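Local coordinates for protein PEPTIDE N-myristoyltransferase (Saccharomyces cerevisiae, PDB 1IIC) that transfers myristate from myristoyl-CoA to the N-terminal glycine of protein substrates, and is held here with myristoyl-CoA bound, at residues R185-P190 against L373-L378; E241-Y246 against Q254-E259. All blocks are in the same frame, centred on the assembly; numbering follows the deposited sequence.

Contact 1 (R185-P190 against L373-L378); sequences RYTHRP and LFLDDL
Thr187 and Arg189, on strand 182-190 of the mixed sheet in this GNAT-like fold, meet Leu375 and Leu378 of the loop that joins strand 362-366 to strand 381-392. Both of these strands pair with strand 182-190, so the loop folds back over one side of a strand its own ends flank. Thr187 and Leu375 meet by van der Waals contact alone. Their side chains cross at a slant, with Thr187 OG1 3.8 Å from Leu375 CG and Thr187 CG2 slightly farther from the same carbon. The hydroxyl has its polar partner in the sheet, where Thr187 OG1 is hydrogen-bonded to the carbonyl oxygen of Ala365. Leu378 contributes its backbone: its carbonyl oxygen takes the link to Arg189, while its side chain packs on Ile348 of helix 334-357. Arg189 has CG opposite the backbone N (chi1 -152°), which puts Arg189 CG 3.3 Å from Leu378 O. The bend at chi2 then brings NE round to the same oxygen. The guanidinium is gripped at more than one point, since Arg189 NH1 bonds to Pro190 O at 2.7 Å and also to the carbonyl of Asn217. Across the contact, Arg189 NE donates to Leu378 O at 3.1 Å, with an N-H...O angle of 152°.

Contact 2 (E241-Y246 against Q254-E259); sequences ELFKRY and QIFTKE
Phe243 of helix 236-247 and Phe256, just ahead of helix 258-265, form an offset edge-to-face aromatic pair. The edge of Phe243 is directed toward the face of Phe256. The ring centroids of Phe243 and Phe256 are 5.7 Å apart, with the planes at 79°. The closest approach is Phe243 CE2 to Phe256 CE1, 3.8 Å. Phe243 reaches across because CG lies opposite the backbone N (chi1 180°), carrying the ring outward from its helix. A second kind of flat packing comes from within 254-259: the amide carbon Gln254 CD sits 3.8 Å above the plane of the Phe256 ring, over its centre. More aromatic residues surround the pair. The Phe243 ring also meets Phe261 and Tyr319, and Phe256 touches Phe240. Glu241 and Lys258 are exposed, and their charged atoms Glu241 OE2 and Lys258 NZ are 4.8 Å apart, too far for a salt bridge. Lys258 instead pairs with Asp237 of the first helix. Thr257 is the N-cap of the second helix, its OG1 accepting from the backbone N of Glu260. The direct contact is apolar, made by the two buried rings; the opposite charges of Glu241 and Lys258 can add only a longer-range attraction, probably small.

In the fold
Contact 1 and contact 2 lie in separate parts of the same chain, with centres 25 Å apart. Their nearest atoms are about 7 Å from each other, so the two do not touch. In sequence, contact 2 is nested inside the long loop closed by contact 1. The mixed sheet relates them: strand 182-190 of contact 1 pairs with strand 362-366, which runs parallel to strand 311-322, and that strand supplies Ala321 and Tyr319 to Phe243 in contact 2. Strand 252-254 leads into contact 2 from the five-stranded antiparallel sheet. Contact 1 ties a strand to the loop between its two neighbouring strands, and contact 2 ties helix 236-247 to the start of helix 258-265.

Contact 1 (R185-P190 against L373-L378)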
ATOM      1  N   ARG A 185      11.204  -2.781  -4.236  1.00 19.19           N
ATOM      2  CA  ARG A 185      11.946  -1.589  -3.871  1.00 19.26           C
ATOM      3  C   ARG A 185      11.069  -0.371  -4.105  1.00 20.13           C
ATOM      4  O   ARG A 185      10.209  -0.385  -4.987  1.00 20.39           O
ATOM      5  CB  ARG A 185      13.215  -1.476  -4.712  1.00 18.14           C
ATOM      6  CG  ARG A 185      14.150  -0.370  -4.265  1.00 16.10           C
ATOM      7  CD  ARG A 185      15.409  -0.346  -5.108  1.00 13.43           C
ATOM      8  NE  ARG A 185      16.388   0.594  -4.578  1.00 16.10           N
ATOM      9  CZ  ARG A 185      17.622   0.737  -5.054  1.00 16.75           C
ATOM     10  NH1 ARG A 185      18.033   0.000  -6.080  1.00 16.95           N
ATOM     11  NH2 ARG A 185      18.447   1.608  -4.492  1.00 15.20           N
ATOM     12  N   TYR A 186      11.264   0.661  -3.286  1.00 20.04           N
ATOM     13  CA  TYR A 186      10.525   1.908  -3.435  1.00 20.49           C
ATOM     14  C   TYR A 186      11.296   2.782  -4.409  1.00 19.96           C
ATOM     15  O   TYR A 186      12.530   2.713  -4.465  1.00 19.85           O
ATOM     16  CB  TYR A 186      10.449   2.694  -2.118  1.00 20.96           C
ATOM     17  CG  TYR A 186       9.597   2.098  -1.033  1.00 21.30           C
ATOM     18  CD1 TYR A 186      10.172   1.372   0.006  1.00 22.74           C
ATOM     19  CD2 TYR A 186       8.218   2.299  -1.018  1.00 21.77           C
ATOM     20  CE1 TYR A 186       9.397   0.863   1.049  1.00 23.92           C
ATOM     21  CE2 TYR A 186       7.433   1.800   0.010  1.00 23.26           C
ATOM     22  CZ  TYR A 186       8.029   1.084   1.046  1.00 25.04           C
ATOM     23  OH  TYR A 186       7.263   0.609   2.090  1.00 27.68           O
ATOM     24  N   THR A 187      10.568   3.599  -5.164  1.00 18.84           N
ATOM     25  CA  THR A 187      11.169   4.544  -6.101  1.00 18.59           C
ATOM     26  C   THR A 187      10.407   5.857  -5.918  1.00 17.57           C
ATOM     27  O   THR A 187       9.265   5.849  -5.469  1.00 15.14           O
ATOM     28  CB  THR A 187      11.062   4.074  -7.560  1.00 16.62           C
ATOM     29  OG1 THR A 187       9.693   4.035  -7.958  1.00 15.90           O
ATOM     30  CG2 THR A 187      11.685   2.707  -7.708  1.00 17.33           C
ATOM     31  N   HIS A 188      11.041   6.978  -6.244  1.00 18.58           N
ATOM     32  CA  HIS A 188      10.413   8.289  -6.068  1.00 19.17           C
ATOM     33  C   HIS A 188      10.603   9.177  -7.286  1.00 19.55           C
ATOM     34  O   HIS A 188      11.740   9.417  -7.718  1.00 19.59           O
ATOM     35  CB  HIS A 188      11.019   8.996  -4.847  1.00 18.84           C
ATOM     36  CG  HIS A 188      11.141   8.116  -3.644  1.00 20.95           C
ATOM     37  ND1 HIS A 188      10.060   7.778  -2.857  1.00 21.32           N
ATOM     38  CD2 HIS A 188      12.199   7.433  -3.147  1.00 21.01           C
ATOM     39  CE1 HIS A 188      10.447   6.918  -1.929  1.00 22.24           C
ATOM     40  NE2 HIS A 188      11.739   6.691  -2.084  1.00 22.62           N
ATOM     41  N   ARG A 189       9.492   9.666  -7.828  1.00 18.81           N
ATOM     42  CA  ARG A 189       9.523  10.551  -8.982  1.00 18.88           C
ATOM     43  C   ARG A 189       9.327  11.978  -8.488  1.00 19.04           C
ATOM     44  O   ARG A 189       8.242  12.341  -8.029  1.00 19.41           O
ATOM     45  CB  ARG A 189       8.399  10.208  -9.961  1.00 20.45           C
ATOM     46  CG  ARG A 189       8.688  10.557 -11.420  1.00 20.26           C
ATOM     47  CD  ARG A 189       8.847  12.043 -11.679  1.00 20.89           C
ATOM     48  NE  ARG A 189       9.058  12.292 -13.108  1.00 22.26           N
ATOM     49  CZ  ARG A 189       9.260  13.492 -13.652  1.00 22.65           C
ATOM     50  NH1 ARG A 189       9.280  14.582 -12.898  1.00 21.88           N
ATOM     51  NH2 ARG A 189       9.452  13.601 -14.959  1.00 23.24           N
ATOM     52  N   PRO A 190      10.378  12.802  -8.563  1.00 19.49           N
ATOM     53  CA  PRO A 190      10.316  14.202  -8.121  1.00 20.74           C
ATOM     54  C   PRO A 190       9.365  14.987  -9.012  1.00 19.77           C
ATOM     55  O   PRO A 190       9.543  15.031 -10.226  1.00 19.68           O
ATOM     56  CB  PRO A 190      11.758  14.690  -8.283  1.00 21.15           C
ATOM     57  CG  PRO A 190      12.572  13.419  -8.218  1.00 22.02           C
ATOM     58  CD  PRO A 190      11.734  12.452  -9.011  1.00 19.96           C
ATOM     59  N   LEU A 373       8.483  -1.569 -16.259  1.00 16.12           N
ATOM     60  CA  LEU A 373       8.470  -1.239 -17.681  1.00 17.58           C
ATOM     61  C   LEU A 373       8.544   0.271 -17.862  1.00 18.05           C
ATOM     62  O   LEU A 373       9.026   0.746 -18.894  1.00 18.17           O
ATOM     63  CB  LEU A 373       7.203  -1.769 -18.377  1.00 16.07           C
ATOM     64  CG  LEU A 373       7.102  -3.299 -18.496  1.00 14.96           C
ATOM     65  CD1 LEU A 373       5.781  -3.710 -19.120  1.00 15.03           C
ATOM     66  CD2 LEU A 373       8.259  -3.810 -19.305  1.00 12.90           C
ATOM     67  N   PHE A 374       8.074   1.021 -16.861  1.00 17.44           N
ATOM     68  CA  PHE A 374       8.084   2.483 -16.936  1.00 18.16           C
ATOM     69  C   PHE A 374       8.912   3.232 -15.887  1.00 17.27           C
ATOM     70  O   PHE A 374       9.325   4.362 -16.121  1.00 18.60           O
ATOM     71  CB  PHE A 374       6.645   3.020 -16.903  1.00 19.03           C
ATOM     72  CG  PHE A 374       5.898   2.715 -15.626  1.00 19.06           C
ATOM     73  CD1 PHE A 374       6.170   3.416 -14.456  1.00 18.08           C
ATOM     74  CD2 PHE A 374       4.898   1.745 -15.608  1.00 19.29           C
ATOM     75  CE1 PHE A 374       5.459   3.161 -13.292  1.00 17.91           C
ATOM     76  CE2 PHE A 374       4.176   1.480 -14.446  1.00 19.41           C
ATOM     77  CZ  PHE A 374       4.457   2.193 -13.282  1.00 18.06           C
ATOM     78  N   LEU A 375       9.158   2.608 -14.743  1.00 17.54           N
ATOM     79  CA  LEU A 375       9.896   3.256 -13.666  1.00 17.74           C
ATOM     80  C   LEU A 375      11.109   4.104 -14.078  1.00 18.12           C
ATOM     81  O   LEU A 375      11.124   5.310 -13.832  1.00 16.38           O
ATOM     82  CB  LEU A 375      10.292   2.208 -12.614  1.00 16.63           C
ATOM     83  CG  LEU A 375       9.564   2.155 -11.250  1.00 17.06           C
ATOM     84  CD1 LEU A 375       8.208   2.823 -11.295  1.00 13.15           C
ATOM     85  CD2 LEU A 375       9.442   0.688 -10.797  1.00 13.50           C
ATOM     86  N   ASP A 376      12.116   3.499 -14.701  1.00 19.46           N
ATOM     87  CA  ASP A 376      13.313   4.255 -15.102  1.00 22.36           C
ATOM     88  C   ASP A 376      13.073   5.320 -16.177  1.00 22.19           C
ATOM     89  O   ASP A 376      13.578   6.442 -16.080  1.00 20.76           O
ATOM     90  CB  ASP A 376      14.415   3.312 -15.595  1.00 24.43           C
ATOM     91  CG  ASP A 376      14.939   2.399 -14.501  1.00 28.63           C
ATOM     92  OD1 ASP A 376      15.235   2.898 -13.388  1.00 26.28           O
ATOM     93  OD2 ASP A 376      15.058   1.181 -14.767  1.00 31.31           O
ATOM     94  N   ASP A 377      12.309   4.970 -17.203  1.00 22.67           N
ATOM     95  CA  ASP A 377      12.033   5.911 -18.274  1.00 23.68           C
ATOM     96  C   ASP A 377      11.284   7.149 -17.800  1.00 23.16           C
ATOM     97  O   ASP A 377      11.455   8.234 -18.355  1.00 22.02           O
ATOM     98  CB  ASP A 377      11.240   5.225 -19.381  1.00 26.00           C
ATOM     99  CG  ASP A 377      12.020   4.109 -20.040  1.00 30.29           C
ATOM    100  OD1 ASP A 377      13.269   4.135 -19.965  1.00 31.25           O
ATOM    101  OD2 ASP A 377      11.394   3.210 -20.643  1.00 32.77           O
ATOM    102  N   LEU A 378      10.468   6.989 -16.764  1.00 21.80           N
ATOM    103  CA  LEU A 378       9.688   8.103 -16.250  1.00 21.74           C
ATOM    104  C   LEU A 378      10.367   8.786 -15.074  1.00 21.16           C
ATOM    105  O   LEU A 378       9.765   9.593 -14.367  1.00 20.50           O
ATOM    106  CB  LEU A 378       8.280   7.624 -15.884  1.00 22.13           C
ATOM    107  CG  LEU A 378       7.486   7.175 -17.115  1.00 23.76           C
ATOM    108  CD1 LEU A 378       6.061   6.788 -16.713  1.00 22.68           C
ATOM    109  CD2 LEU A 378       7.456   8.320 -18.137  1.00 22.37           C
TER

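Contact 2 (E241-Y246 against Q254-E259)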
ATOM      1  N   GLU A 241     -14.148  -5.041 -14.907  1.00 25.64           N
ATOM      2  CA  GLU A 241     -13.824  -6.225 -15.688  1.00 24.64           C
ATOM      3  C   GLU A 241     -12.448  -6.050 -16.328  1.00 23.29           C
ATOM      4  O   GLU A 241     -11.664  -6.992 -16.412  1.00 23.31           O
ATOM      5  CB  GLU A 241     -14.894  -6.452 -16.762  1.00 26.80           C
ATOM      6  CG  GLU A 241     -15.185  -7.918 -17.028  1.00 30.03           C
ATOM      7  CD  GLU A 241     -15.922  -8.598 -15.881  1.00 30.84           C
ATOM      8  OE1 GLU A 241     -15.730  -9.818 -15.689  1.00 32.56           O
ATOM      9  OE2 GLU A 241     -16.708  -7.925 -15.178  1.00 33.98           O
ATOM     10  N   LEU A 242     -12.161  -4.840 -16.792  1.00 22.05           N
ATOM     11  CA  LEU A 242     -10.861  -4.557 -17.394  1.00 21.16           C
ATOM     12  C   LEU A 242      -9.776  -4.790 -16.340  1.00 21.11           C
ATOM     13  O   LEU A 242      -8.743  -5.394 -16.611  1.00 21.64           O
ATOM     14  CB  LEU A 242     -10.801  -3.098 -17.860  1.00 19.55           C
ATOM     15  CG  LEU A 242      -9.420  -2.583 -18.288  1.00 19.65           C
ATOM     16  CD1 LEU A 242      -8.928  -3.367 -19.486  1.00 18.69           C
ATOM     17  CD2 LEU A 242      -9.505  -1.088 -18.617  1.00 21.38           C
ATOM     18  N   PHE A 243     -10.030  -4.304 -15.133  1.00 21.66           N
ATOM     19  CA  PHE A 243      -9.077  -4.438 -14.031  1.00 23.25           C
ATOM     20  C   PHE A 243      -8.820  -5.898 -13.687  1.00 22.70           C
ATOM     21  O   PHE A 243      -7.674  -6.344 -13.672  1.00 21.99           O
ATOM     22  CB  PHE A 243      -9.593  -3.704 -12.794  1.00 20.82           C
ATOM     23  CG  PHE A 243      -8.674  -3.795 -11.617  1.00 20.71           C
ATOM     24  CD1 PHE A 243      -7.416  -3.195 -11.649  1.00 19.88           C
ATOM     25  CD2 PHE A 243      -9.048  -4.507 -10.485  1.00 20.51           C
ATOM     26  CE1 PHE A 243      -6.549  -3.308 -10.570  1.00 20.56           C
ATOM     27  CE2 PHE A 243      -8.186  -4.623  -9.402  1.00 20.98           C
ATOM     28  CZ  PHE A 243      -6.934  -4.023  -9.445  1.00 20.31           C
ATOM     29  N   LYS A 244      -9.897  -6.628 -13.414  1.00 23.84           N
ATOM     30  CA  LYS A 244      -9.815  -8.045 -13.079  1.00 24.44           C
ATOM     31  C   LYS A 244      -9.063  -8.822 -14.148  1.00 24.29           C
ATOM     32  O   LYS A 244      -8.250  -9.698 -13.849  1.00 23.08           O
ATOM     33  CB  LYS A 244     -11.226  -8.629 -12.927  1.00 26.22           C
ATOM     34  CG  LYS A 244     -11.258 -10.147 -12.857  1.00 29.29           C
ATOM     35  CD  LYS A 244     -12.682 -10.689 -12.694  1.00 32.96           C
ATOM     36  CE  LYS A 244     -12.680 -12.221 -12.665  1.00 34.82           C
ATOM     37  NZ  LYS A 244     -14.039 -12.808 -12.435  1.00 37.03           N
ATOM     38  N   ARG A 245      -9.351  -8.498 -15.401  1.00 23.16           N
ATOM     39  CA  ARG A 245      -8.726  -9.169 -16.520  1.00 22.92           C
ATOM     40  C   ARG A 245      -7.217  -8.938 -16.496  1.00 21.50           C
ATOM     41  O   ARG A 245      -6.429  -9.887 -16.540  1.00 19.69           O
ATOM     42  CB  ARG A 245      -9.322  -8.641 -17.825  1.00 26.85           C
ATOM     43  CG  ARG A 245      -9.517  -9.684 -18.893  1.00 29.85           C
ATOM     44  CD  ARG A 245      -8.201 -10.254 -19.382  1.00 33.66           C
ATOM     45  NE  ARG A 245      -8.090 -10.138 -20.832  1.00 34.08           N
ATOM     46  CZ  ARG A 245      -8.991 -10.603 -21.687  1.00 36.15           C
ATOM     47  NH1 ARG A 245     -10.074 -11.222 -21.232  1.00 38.47           N
ATOM     48  NH2 ARG A 245      -8.820 -10.434 -22.994  1.00 35.08           N
ATOM     49  N   TYR A 246      -6.822  -7.671 -16.424  1.00 19.13           N
ATOM     50  CA  TYR A 246      -5.404  -7.319 -16.394  1.00 19.95           C
ATOM     51  C   TYR A 246      -4.693  -7.970 -15.197  1.00 20.25           C
ATOM     52  O   TYR A 246      -3.668  -8.623 -15.370  1.00 20.46           O
ATOM     53  CB  TYR A 246      -5.250  -5.789 -16.366  1.00 18.35           C
ATOM     54  CG  TYR A 246      -3.826  -5.322 -16.203  1.00 17.48           C
ATOM     55  CD1 TYR A 246      -3.332  -4.966 -14.952  1.00 17.86           C
ATOM     56  CD2 TYR A 246      -2.947  -5.321 -17.280  1.00 15.69           C
ATOM     57  CE1 TYR A 246      -1.997  -4.630 -14.774  1.00 17.02           C
ATOM     58  CE2 TYR A 246      -1.611  -4.991 -17.112  1.00 18.00           C
ATOM     59  CZ  TYR A 246      -1.141  -4.649 -15.853  1.00 16.26           C
ATOM     60  OH  TYR A 246       0.180  -4.343 -15.671  1.00 15.64           O
ATOM     61  N   GLN A 254      -5.661  -8.995  -4.706  1.00 21.88           N
ATOM     62  CA  GLN A 254      -6.834  -8.908  -3.854  1.00 22.59           C
ATOM     63  C   GLN A 254      -7.954  -9.066  -4.866  1.00 22.65           C
ATOM     64  O   GLN A 254      -7.978  -8.372  -5.883  1.00 22.08           O
ATOM     65  CB  GLN A 254      -6.980  -7.540  -3.172  1.00 21.85           C
ATOM     66  CG  GLN A 254      -8.082  -7.550  -2.102  1.00 24.50           C
ATOM     67  CD  GLN A 254      -8.685  -6.183  -1.796  1.00 26.37           C
ATOM     68  OE1 GLN A 254      -7.978  -5.178  -1.710  1.00 26.38           O
ATOM     69  NE2 GLN A 254     -10.002  -6.149  -1.610  1.00 23.51           N
ATOM     70  N   ILE A 255      -8.870  -9.987  -4.604  1.00 24.24           N
ATOM     71  CA  ILE A 255      -9.984 -10.213  -5.504  1.00 23.82           C
ATOM     72  C   ILE A 255     -11.151  -9.369  -5.038  1.00 23.93           C
ATOM     73  O   ILE A 255     -11.923  -9.772  -4.170  1.00 24.30           O
ATOM     74  CB  ILE A 255     -10.362 -11.698  -5.532  1.00 24.59           C
ATOM     75  CG1 ILE A 255      -9.175 -12.500  -6.074  1.00 25.12           C
ATOM     76  CG2 ILE A 255     -11.581 -11.917  -6.406  1.00 25.99           C
ATOM     77  CD1 ILE A 255      -9.372 -13.992  -6.082  1.00 24.09           C
ATOM     78  N   PHE A 256     -11.258  -8.178  -5.617  1.00 23.76           N
ATOM     79  CA  PHE A 256     -12.314  -7.248  -5.260  1.00 25.35           C
ATOM     80  C   PHE A 256     -13.682  -7.733  -5.703  1.00 27.74           C
ATOM     81  O   PHE A 256     -13.799  -8.618  -6.549  1.00 29.85           O
ATOM     82  CB  PHE A 256     -12.088  -5.884  -5.921  1.00 22.17           C
ATOM     83  CG  PHE A 256     -10.839  -5.167  -5.477  1.00 21.17           C
ATOM     84  CD1 PHE A 256      -9.586  -5.569  -5.930  1.00 20.28           C
ATOM     85  CD2 PHE A 256     -10.927  -4.037  -4.672  1.00 17.80           C
ATOM     86  CE1 PHE A 256      -8.442  -4.849  -5.596  1.00 19.17           C
ATOM     87  CE2 PHE A 256      -9.792  -3.313  -4.332  1.00 19.58           C
ATOM     88  CZ  PHE A 256      -8.541  -3.722  -4.801  1.00 18.45           C
ATOM     89  N   THR A 257     -14.712  -7.150  -5.103  1.00 28.52           N
ATOM     90  CA  THR A 257     -16.095  -7.414  -5.474  1.00 30.03           C
ATOM     91  C   THR A 257     -16.370  -6.058  -6.104  1.00 31.87           C
ATOM     92  O   THR A 257     -15.614  -5.116  -5.852  1.00 33.06           O
ATOM     93  CB  THR A 257     -17.010  -7.592  -4.249  1.00 28.97           C
ATOM     94  OG1 THR A 257     -16.900  -6.444  -3.406  1.00 28.54           O
ATOM     95  CG2 THR A 257     -16.632  -8.844  -3.467  1.00 25.74           C
ATOM     96  N   LYS A 258     -17.406  -5.929  -6.925  1.00 32.46           N
ATOM     97  CA  LYS A 258     -17.658  -4.628  -7.536  1.00 32.89           C
ATOM     98  C   LYS A 258     -17.857  -3.561  -6.473  1.00 32.35           C
ATOM     99  O   LYS A 258     -17.461  -2.406  -6.648  1.00 33.04           O
ATOM    100  CB  LYS A 258     -18.879  -4.678  -8.465  1.00 33.68           C
ATOM    101  CG  LYS A 258     -18.532  -5.130  -9.879  1.00 35.81           C
ATOM    102  CD  LYS A 258     -19.701  -4.999 -10.851  1.00 35.36           C
ATOM    103  CE  LYS A 258     -19.299  -5.514 -12.232  1.00 34.91           C
ATOM    104  NZ  LYS A 258     -20.458  -5.678 -13.147  1.00 35.36           N
ATOM    105  N   GLU A 259     -18.467  -3.961  -5.366  1.00 31.00           N
ATOM    106  CA  GLU A 259     -18.730  -3.044  -4.270  1.00 30.54           C
ATOM    107  C   GLU A 259     -17.422  -2.526  -3.677  1.00 28.45           C
ATOM    108  O   GLU A 259     -17.224  -1.322  -3.560  1.00 26.58           O
ATOM    109  CB  GLU A 259     -19.563  -3.755  -3.205  1.00 30.98           C
ATOM    110  CG  GLU A 259     -19.856  -2.926  -1.986  1.00 31.01           C
ATOM    111  CD  GLU A 259     -20.724  -3.675  -0.998  1.00 32.70           C
ATOM    112  OE1 GLU A 259     -20.489  -4.894  -0.816  1.00 33.44           O
ATOM    113  OE2 GLU A 259     -21.629  -3.049  -0.405  1.00 31.04           O
TER